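Local coordinates for protein 2-Keto-3-deoxy-(6-phospho-)gluconate aldolase (Thermoproteus tenax, PDB 2R91) that belongs to the dihydrodipicolinate synthetase family of aldolases, folding as a TIM barrel with extra C-terminal helices and packing into a four-subunit assembly, at residues P6-F11 / A241-L246; A22-N27 / Q251-G256; A184-R189 / G207-V212. All coordinates share one frame; numbering follows the deposited sequence.

Contact 1 (P6-F11 / A241-L246)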
loop_
_atom_site.group_PDB
_atom_site.type_symbol
_atom_site.label_atom_id
_atom_site.label_comp_id
_atom_site.label_asym_id
_atom_site.label_seq_id
_atom_site.Cartn_x
_atom_site.Cartn_y
_atom_site.Cartn_z
ATOM N N PRO A 6 23.568 3.531 -13.720
ATOM C CA PRO A 6 23.712 2.783 -12.466
ATOM C C PRO A 6 24.257 1.437 -12.923
ATOM O O PRO A 6 23.508 0.498 -13.261
ATOM C CB PRO A 6 22.263 2.714 -11.920
ATOM C CG PRO A 6 21.394 2.644 -13.229
ATOM C CD PRO A 6 22.190 3.443 -14.288
ATOM N N VAL A 7 25.587 1.366 -12.990
ATOM C CA VAL A 7 26.282 0.291 -13.662
ATOM C C VAL A 7 26.152 -1.033 -12.930
ATOM O O VAL A 7 26.121 -1.072 -11.688
ATOM C CB VAL A 7 27.764 0.693 -13.899
ATOM C CG1 VAL A 7 28.537 0.744 -12.549
ATOM C CG2 VAL A 7 28.421 -0.229 -14.929
ATOM N N ILE A 8 26.042 -2.120 -13.702
ATOM C CA ILE A 8 26.046 -3.452 -13.119
ATOM C C ILE A 8 27.415 -3.769 -12.495
ATOM O O ILE A 8 28.445 -3.316 -12.974
ATOM C CB ILE A 8 25.705 -4.559 -14.162
ATOM C CG1 ILE A 8 26.582 -4.409 -15.411
ATOM C CG2 ILE A 8 24.181 -4.520 -14.530
ATOM C CD1 ILE A 8 26.475 -5.560 -16.423
ATOM N N THR A 9 27.396 -4.602 -11.461
ATOM C CA THR A 9 28.589 -5.119 -10.849
ATOM C C THR A 9 28.838 -6.517 -11.454
ATOM O O THR A 9 28.035 -7.427 -11.287
ATOM C CB THR A 9 28.387 -5.189 -9.334
ATOM O OG1 THR A 9 28.132 -3.874 -8.816
ATOM C CG2 THR A 9 29.608 -5.803 -8.659
ATOM N N THR A 10 29.952 -6.668 -12.163
ATOM C CA THR A 10 30.197 -7.840 -13.005
ATOM C C THR A 10 30.972 -8.926 -12.237
ATOM O O THR A 10 32.207 -8.847 -12.169
ATOM C CB THR A 10 31.008 -7.456 -14.263
ATOM O OG1 THR A 10 32.191 -6.754 -13.856
ATOM C CG2 THR A 10 30.223 -6.501 -15.227
ATOM N N PHE A 11 30.272 -9.923 -11.675
ATOM C CA PHE A 11 30.911 -11.078 -11.043
ATOM C C PHE A 11 31.295 -12.130 -12.105
ATOM O O PHE A 11 30.616 -12.283 -13.140
ATOM C CB PHE A 11 29.989 -11.764 -10.014
ATOM C CG PHE A 11 29.741 -10.959 -8.779
ATOM C CD1 PHE A 11 30.548 -11.130 -7.646
ATOM C CD2 PHE A 11 28.709 -10.041 -8.727
ATOM C CE1 PHE A 11 30.322 -10.369 -6.499
ATOM C CE2 PHE A 11 28.455 -9.303 -7.571
ATOM C CZ PHE A 11 29.285 -9.461 -6.458
ATOM N N ALA A 241 18.730 -9.727 -12.592
ATOM C CA ALA A 241 19.543 -10.700 -13.355
ATOM C C ALA A 241 19.479 -10.512 -14.874
ATOM O O ALA A 241 20.475 -10.705 -15.599
ATOM C CB ALA A 241 19.161 -12.130 -12.978
ATOM N N ALA A 242 18.304 -10.141 -15.380
ATOM C CA ALA A 242 18.119 -9.971 -16.817
ATOM C C ALA A 242 18.950 -8.821 -17.412
ATOM O O ALA A 242 19.361 -8.885 -18.574
ATOM C CB ALA A 242 16.568 -9.792 -17.161
ATOM N N VAL A 243 19.229 -7.788 -16.609
ATOM C CA VAL A 243 19.991 -6.631 -17.088
ATOM C C VAL A 243 21.311 -7.099 -17.728
ATOM O O VAL A 243 21.725 -6.582 -18.782
ATOM C CB VAL A 243 20.254 -5.594 -15.928
ATOM C CG1 VAL A 243 21.289 -4.516 -16.348
ATOM C CG2 VAL A 243 18.979 -4.921 -15.467
ATOM N N TYR A 244 21.949 -8.094 -17.104
ATOM C CA TYR A 244 23.238 -8.622 -17.576
ATOM C C TYR A 244 23.091 -9.287 -18.937
ATOM O O TYR A 244 23.925 -9.083 -19.841
ATOM C CB TYR A 244 23.740 -9.703 -16.613
ATOM C CG TYR A 244 24.188 -9.215 -15.265
ATOM C CD1 TYR A 244 25.571 -9.062 -14.975
ATOM C CD2 TYR A 244 23.250 -8.940 -14.247
ATOM C CE1 TYR A 244 25.986 -8.619 -13.701
ATOM C CE2 TYR A 244 23.654 -8.491 -12.982
ATOM C CZ TYR A 244 25.045 -8.360 -12.715
ATOM O OH TYR A 244 25.448 -7.934 -11.448
ATOM N N GLU A 245 22.026 -10.083 -19.095
ATOM C CA GLU A 245 21.788 -10.729 -20.391
ATOM C C GLU A 245 21.419 -9.705 -21.469
ATOM O O GLU A 245 21.839 -9.846 -22.631
ATOM C CB GLU A 245 20.749 -11.869 -20.273
ATOM C CG GLU A 245 20.441 -12.617 -21.586
ATOM C CD GLU A 245 21.654 -13.389 -22.118
ATOM O OE1 GLU A 245 22.597 -13.624 -21.348
ATOM O OE2 GLU A 245 21.664 -13.738 -23.311
ATOM N N LEU A 246 20.650 -8.672 -21.095
ATOM C CA LEU A 246 20.347 -7.578 -22.022
ATOM C C LEU A 246 21.625 -6.874 -22.527
ATOM O O LEU A 246 21.732 -6.517 -23.708
ATOM C CB LEU A 246 19.373 -6.567 -21.404
ATOM C CG LEU A 246 17.959 -7.107 -21.108
ATOM C CD1 LEU A 246 17.132 -6.053 -20.397
ATOM C CD2 LEU A 246 17.246 -7.566 -22.423
HETATM O O HOH W 1 24.867 -5.585 -10.511
#
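Tyr244 reaches out from its helix and donates its hydroxyl to the backbone of the loop, with Tyr244 OH 2.6 Å from Thr9 O. The oxygen lies at the edge of the ring, in its plane, but the hydroxyl approaches from above the carbonyl plane, 28° out of it. A water donates to the same phenol oxygen (water O to Tyr244 OH 2.6 Å) and accepts from Thr9 N at 2.9 Å from its oxygen. The hydroxyl is thus gripped twice, bonding to Thr9 O directly and to Thr9 N through the water, so both backbone polar groups of Thr9 are engaged.

Ile8 covers one face of the ring. Its CG2 stands 4.2 Å above the plane, over the centre, while CD1 lies 3.9 Å from Tyr244 CD1. That same CG2 presses on Val243 CG1 at 3.4 Å, tighter than ordinary carbon contact. A chi1 of 51° puts this branch there, anti to the carbonyl carbon.

Further out, Thr9 OG1 bonds to Gly43 O and Asn199 OD1 to Ile8 N, so the loop is fixed from other sides too. The contact joins the loop following the first barrel strand, 2-6, to helix 239-251, with His24 of helix 18-30 also against Ile8.

Contact 2 (A22-N27 / Q251-G256)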
loop_
_atom_site.group_PDB
_atom_site.type_symbol
_atom_site.label_atom_id
_atom_site.label_comp_id
_atom_site.label_asym_id
_atom_site.label_seq_id
_atom_site.Cartn_x
_atom_site.Cartn_y
_atom_site.Cartn_z
ATOM N N ALA A 22 35.514 -3.001 -16.643
ATOM C CA ALA A 22 36.178 -1.927 -17.373
ATOM C C ALA A 22 35.783 -1.902 -18.830
ATOM O O ALA A 22 35.606 -0.836 -19.371
ATOM C CB ALA A 22 37.742 -2.071 -17.276
ATOM N N ASN A 23 35.706 -3.065 -19.466
ATOM C CA ASN A 23 35.297 -3.137 -20.854
ATOM C C ASN A 23 33.886 -2.556 -20.978
ATOM O O ASN A 23 33.624 -1.720 -21.845
ATOM C CB ASN A 23 35.301 -4.591 -21.342
ATOM C CG ASN A 23 34.745 -4.745 -22.761
ATOM O OD1 ASN A 23 35.398 -4.374 -23.735
ATOM N ND2 ASN A 23 33.536 -5.312 -22.880
ATOM N N HIS A 24 33.001 -2.999 -20.086
ATOM C CA HIS A 24 31.581 -2.545 -20.092
ATOM C C HIS A 24 31.498 -1.038 -19.867
ATOM O O HIS A 24 30.879 -0.325 -20.627
ATOM C CB HIS A 24 30.790 -3.293 -19.006
ATOM C CG HIS A 24 29.349 -2.854 -18.891
ATOM N ND1 HIS A 24 28.472 -2.910 -19.955
ATOM C CD2 HIS A 24 28.638 -2.374 -17.839
ATOM C CE1 HIS A 24 27.280 -2.468 -19.562
ATOM N NE2 HIS A 24 27.354 -2.140 -18.286
ATOM N N VAL A 25 32.158 -0.522 -18.836
ATOM C CA VAL A 25 32.126 0.919 -18.595
ATOM C C VAL A 25 32.648 1.747 -19.785
ATOM O O VAL A 25 32.072 2.777 -20.162
ATOM C CB VAL A 25 32.886 1.293 -17.320
ATOM C CG1 VAL A 25 33.152 2.796 -17.297
ATOM C CG2 VAL A 25 32.101 0.847 -16.055
ATOM N N LYS A 26 33.743 1.296 -20.384
ATOM C CA LYS A 26 34.331 2.039 -21.485
ATOM C C LYS A 26 33.423 2.003 -22.724
ATOM O O LYS A 26 33.318 2.991 -23.449
ATOM C CB LYS A 26 35.732 1.498 -21.788
ATOM C CG LYS A 26 36.739 1.836 -20.651
ATOM C CD LYS A 26 38.014 0.957 -20.751
ATOM C CE LYS A 26 38.866 1.028 -19.471
ATOM N NZ LYS A 26 39.919 -0.051 -19.480
ATOM N N ASN A 27 32.769 0.869 -22.957
ATOM C CA ASN A 27 31.763 0.809 -24.028
ATOM C C ASN A 27 30.608 1.790 -23.802
ATOM O O ASN A 27 30.298 2.640 -24.650
ATOM C CB ASN A 27 31.200 -0.606 -24.185
ATOM C CG ASN A 27 30.106 -0.672 -25.248
ATOM O OD1 ASN A 27 30.362 -0.373 -26.412
ATOM N ND2 ASN A 27 28.878 -1.022 -24.848
ATOM N N GLN A 251 24.747 -5.339 -26.673
ATOM C CA GLN A 251 26.115 -4.779 -26.775
ATOM C C GLN A 251 27.143 -5.808 -27.261
ATOM O O GLN A 251 28.224 -5.440 -27.690
ATOM C CB GLN A 251 26.573 -4.160 -25.433
ATOM C CG GLN A 251 25.709 -3.006 -24.949
ATOM C CD GLN A 251 25.611 -1.905 -25.991
ATOM O OE1 GLN A 251 26.635 -1.486 -26.564
ATOM N NE2 GLN A 251 24.374 -1.431 -26.262
ATOM N N GLY A 252 26.820 -7.087 -27.170
ATOM C CA GLY A 252 27.621 -8.110 -27.832
ATOM C C GLY A 252 28.930 -8.505 -27.157
ATOM O O GLY A 252 29.863 -8.974 -27.828
ATOM N N TYR A 253 29.016 -8.332 -25.844
ATOM C CA TYR A 253 30.177 -8.828 -25.093
ATOM C C TYR A 253 29.702 -9.450 -23.788
ATOM O O TYR A 253 28.550 -9.238 -23.364
ATOM C CB TYR A 253 31.221 -7.717 -24.829
ATOM C CG TYR A 253 30.660 -6.461 -24.200
ATOM C CD1 TYR A 253 30.211 -6.447 -22.879
ATOM C CD2 TYR A 253 30.577 -5.287 -24.934
ATOM C CE1 TYR A 253 29.660 -5.262 -22.305
ATOM C CE2 TYR A 253 30.070 -4.119 -24.385
ATOM C CZ TYR A 253 29.605 -4.128 -23.066
ATOM O OH TYR A 253 29.106 -2.958 -22.580
ATOM N N GLU A 254 30.594 -10.191 -23.142
ATOM C CA GLU A 254 30.267 -10.862 -21.889
ATOM C C GLU A 254 30.101 -9.835 -20.785
ATOM O O GLU A 254 30.929 -8.946 -20.619
ATOM C CB GLU A 254 31.348 -11.872 -21.499
ATOM C CG GLU A 254 31.305 -13.189 -22.277
ATOM C CD GLU A 254 32.288 -14.234 -21.710
ATOM O OE1 GLU A 254 33.073 -13.884 -20.785
ATOM O OE2 GLU A 254 32.278 -15.409 -22.181
ATOM N N ALA A 255 29.017 -9.959 -20.025
ATOM C CA ALA A 255 28.684 -8.949 -19.024
ATOM C C ALA A 255 28.865 -9.473 -17.607
ATOM O O ALA A 255 28.529 -8.777 -16.660
ATOM C CB ALA A 255 27.222 -8.493 -19.204
ATOM N N GLY A 256 29.326 -10.715 -17.465
ATOM C CA GLY A 256 29.409 -11.338 -16.138
ATOM C C GLY A 256 28.023 -11.670 -15.597
ATOM O O GLY A 256 27.064 -11.806 -16.370
HETATM O O HOH W 2 32.616 -6.688 -20.540
#
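Helix 18-30 meets the irregular segment 251-256 running roughly antiparallel to it, the CA atoms lying 7.1 Å apart for His24 and Ala255 and 8.4 Å for Asn27 and Gln251, and Gly252, with positive phi, is where the chain leaves helix 239-251.

Tyr253 is the centre of it. Its CG takes the crowded position between the backbone N and carbonyl carbon (chi1 52°), and the ring runs across to the helix with its hydroxyl between two side chains one turn apart. His24 ND1 comes in at the edge of the phenol ring and hydrogen-bonds to Tyr253 OH at 2.7 Å. The side chains cross at about a right angle and the rings meet rim to rim, neither lying over the other's face. From the next turn, Asn27 ND2 donates to Tyr253 OH across 3.0 Å, a bent bond of 137° tilted out of the amide plane. The other N-H does better: Asn27 ND2 to Gln251 OE1 is 2.9 Å and nearly straight (167°), in the Asn27 amide plane, although the donor sits above the carbonyl plane of Gln251. One amide nitrogen therefore joins Gln251, the last residue of the helix, to Tyr253 just past Gly252.

Asn23 ND2 lies 3.3 Å above the plane of the Tyr253 ring, offset toward the rim, with the amide almost perpendicular to the ring. It also donates to a water, which in turn donates to Glu254 O at 2.8 Å from the water oxygen.

Gln251 has further partners in Tyr200 O, Glu203 and Lys31, and His24 NE2 pairs with Asn199 OD1. The contact sits at the surface, tying the first barrel helix, 18-30, to the exit of helix 239-251, whose Val247 packs on both His24 and Tyr253.

Contact 3 (A184-R189 / G207-V212)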
loop_
_atom_site.group_PDB
_atom_site.type_symbol
_atom_site.label_atom_id
_atom_site.label_comp_id
_atom_site.label_asym_id
_atom_site.label_seq_id
_atom_site.Cartn_x
_atom_site.Cartn_y
_atom_site.Cartn_z
ATOM N N ALA A 184 10.161 11.475 -20.364
ATOM C CA ALA A 184 9.530 12.487 -19.539
ATOM C C ALA A 184 10.522 13.351 -18.739
ATOM O O ALA A 184 10.361 14.575 -18.640
ATOM C CB ALA A 184 8.518 11.845 -18.607
ATOM N N SER A 185 11.542 12.715 -18.163
ATOM C CA SER A 185 12.599 13.471 -17.443
ATOM C C SER A 185 13.301 14.518 -18.316
ATOM O O SER A 185 13.531 15.634 -17.887
ATOM C CB SER A 185 13.654 12.489 -16.900
ATOM O OG SER A 185 13.058 11.594 -15.990
ATOM N N PHE A 186 13.714 14.141 -19.516
ATOM C CA PHE A 186 14.313 15.139 -20.428
ATOM C C PHE A 186 13.310 16.233 -20.824
ATOM O O PHE A 186 13.638 17.438 -20.861
ATOM C CB PHE A 186 14.891 14.447 -21.645
ATOM C CG PHE A 186 16.095 13.564 -21.332
ATOM C CD1 PHE A 186 17.135 14.028 -20.519
ATOM C CD2 PHE A 186 16.186 12.291 -21.873
ATOM C CE1 PHE A 186 18.258 13.193 -20.241
ATOM C CE2 PHE A 186 17.285 11.461 -21.606
ATOM C CZ PHE A 186 18.319 11.929 -20.794
ATOM N N ALA A 187 12.080 15.809 -21.098
ATOM C CA ALA A 187 10.994 16.753 -21.458
ATOM C C ALA A 187 10.737 17.820 -20.395
ATOM O O ALA A 187 10.453 19.001 -20.705
ATOM C CB ALA A 187 9.731 15.969 -21.738
ATOM N N VAL A 188 10.831 17.439 -19.126
ATOM C CA VAL A 188 10.585 18.416 -18.074
ATOM C C VAL A 188 11.886 19.065 -17.606
ATOM O O VAL A 188 11.879 19.881 -16.677
ATOM C CB VAL A 188 9.776 17.856 -16.856
ATOM C CG1 VAL A 188 8.392 17.340 -17.287
ATOM C CG2 VAL A 188 10.585 16.769 -16.074
ATOM N N ARG A 189 12.983 18.731 -18.270
ATOM C CA ARG A 189 14.309 19.274 -17.924
ATOM C C ARG A 189 14.744 19.035 -16.474
ATOM O O ARG A 189 15.148 19.966 -15.746
ATOM C CB ARG A 189 14.453 20.774 -18.321
ATOM C CG ARG A 189 14.127 20.992 -19.790
ATOM C CD ARG A 189 14.712 22.279 -20.356
ATOM N NE ARG A 189 14.504 22.322 -21.807
ATOM C CZ ARG A 189 14.551 23.432 -22.554
ATOM N NH1 ARG A 189 14.809 24.619 -21.988
ATOM N NH2 ARG A 189 14.344 23.356 -23.868
ATOM N N GLY A 207 19.505 8.650 -28.006
ATOM C CA GLY A 207 18.503 8.938 -29.054
ATOM C C GLY A 207 17.287 9.663 -28.493
ATOM O O GLY A 207 16.806 10.638 -29.082
ATOM N N ILE A 208 16.799 9.222 -27.335
ATOM C CA ILE A 208 15.683 9.939 -26.695
ATOM C C ILE A 208 16.063 11.366 -26.345
ATOM O O ILE A 208 15.308 12.305 -26.609
ATOM C CB ILE A 208 15.185 9.203 -25.428
ATOM C CG1 ILE A 208 14.616 7.832 -25.817
ATOM C CG2 ILE A 208 14.157 10.076 -24.667
ATOM C CD1 ILE A 208 14.111 6.994 -24.613
ATOM N N ARG A 209 17.224 11.542 -25.710
ATOM C CA ARG A 209 17.680 12.883 -25.321
ATOM C C ARG A 209 17.816 13.816 -26.549
ATOM O O ARG A 209 17.397 14.984 -26.510
ATOM C CB ARG A 209 19.056 12.795 -24.606
ATOM C CG ARG A 209 19.478 14.128 -23.988
ATOM C CD ARG A 209 20.813 14.026 -23.194
ATOM N NE ARG A 209 21.889 13.544 -24.064
ATOM C CZ ARG A 209 23.097 13.171 -23.640
ATOM N NH1 ARG A 209 23.384 13.200 -22.340
ATOM N NH2 ARG A 209 23.985 12.714 -24.517
ATOM N N ASP A 210 18.443 13.298 -27.606
ATOM C CA ASP A 210 18.593 14.026 -28.883
ATOM C C ASP A 210 17.240 14.441 -29.450
ATOM O O ASP A 210 17.045 15.574 -29.908
ATOM C CB ASP A 210 19.274 13.123 -29.911
ATOM C CG ASP A 210 20.776 12.986 -29.676
ATOM O OD1 ASP A 210 21.322 13.729 -28.832
ATOM O OD2 ASP A 210 21.401 12.119 -30.327
ATOM N N ALA A 211 16.301 13.508 -29.410
ATOM C CA ALA A 211 14.994 13.747 -29.980
ATOM C C ALA A 211 14.279 14.825 -29.199
ATOM O O ALA A 211 13.711 15.735 -29.779
ATOM C CB ALA A 211 14.166 12.448 -30.039
ATOM N N VAL A 212 14.282 14.730 -27.879
ATOM C CA VAL A 212 13.650 15.757 -27.071
ATOM C C VAL A 212 14.280 17.139 -27.335
ATOM O O VAL A 212 13.569 18.134 -27.472
ATOM C CB VAL A 212 13.667 15.408 -25.542
ATOM C CG1 VAL A 212 13.194 16.591 -24.723
ATOM C CG2 VAL A 212 12.801 14.173 -25.247
#
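Phe186 sets CG anti to its carbonyl carbon (chi1 -67°), which lays the ring under the Arg209 methylenes, while Arg209 holds CG anti to its backbone N and stays extended through chi2, so that these methylenes run over that ring before the chain bends at chi3 (58°). Val212 likewise places CG1 anti to its own N, up against the backbone of the shorter helix.

The result is a CH-pi contact: Arg209 CG lies 4.0 Å from the centroid of the Phe186 ring and only 7° off its normal. Arg209 CB and CD flank it over the same face, CB reaching 3.7 Å from Phe186 CE2. At the ring edge, Ile208 CG2 touches Phe186 CD2 at 4.1 Å. Closer to the main chain, Val212 CG1 packs 3.9 Å from Ala187 N and against Phe186 CB. The helices come close here, with the CA atoms of Ala187 and Val212 6.3 Å apart.

Helix 182-187 then stops in a Schellman motif, with Arg189 at positive phi and its N bonded to Phe186 O at 3.0 Å. Arg189 forms a salt bridge with Glu218 of the third subunit, and Ala187 packs on Ala187 of that same subunit, so this helix end also faces an interface.

Helices 182-187 and 202-213 follow the seventh and eighth barrel strands, 173-176 and 192-193, so this is packing between adjacent outer helices of a TIM barrel. Its chemistry is apolar: Arg209 lends its aliphatic part to the phenyl face, whereas its NH1 is satisfied outside the contact, by Asp34 in a salt bridge and by Met1 O.

Overall arrangement
From the N terminus, the chain leaves strand 2-6 through the loop of contact 1, then enters helix 18-30, which carries the first half of contact 2. Both wait more than 220 residues for their partners, 241-246 and 251-256, so their loops cross, in the order 1, 2, 1, 2. Together they fasten the start of the barrel to helix 239-251, one of the helices that follow the barrel, and the loop after it, and they touch directly, Thr10 CG2 to Ala255 O being 3.2 Å. Contact 3 closes a short loop within both spans, around strand 192-193, and joins helices 182-187 and 202-213. It lies apart, its centre about 24 Å from that of contact 1.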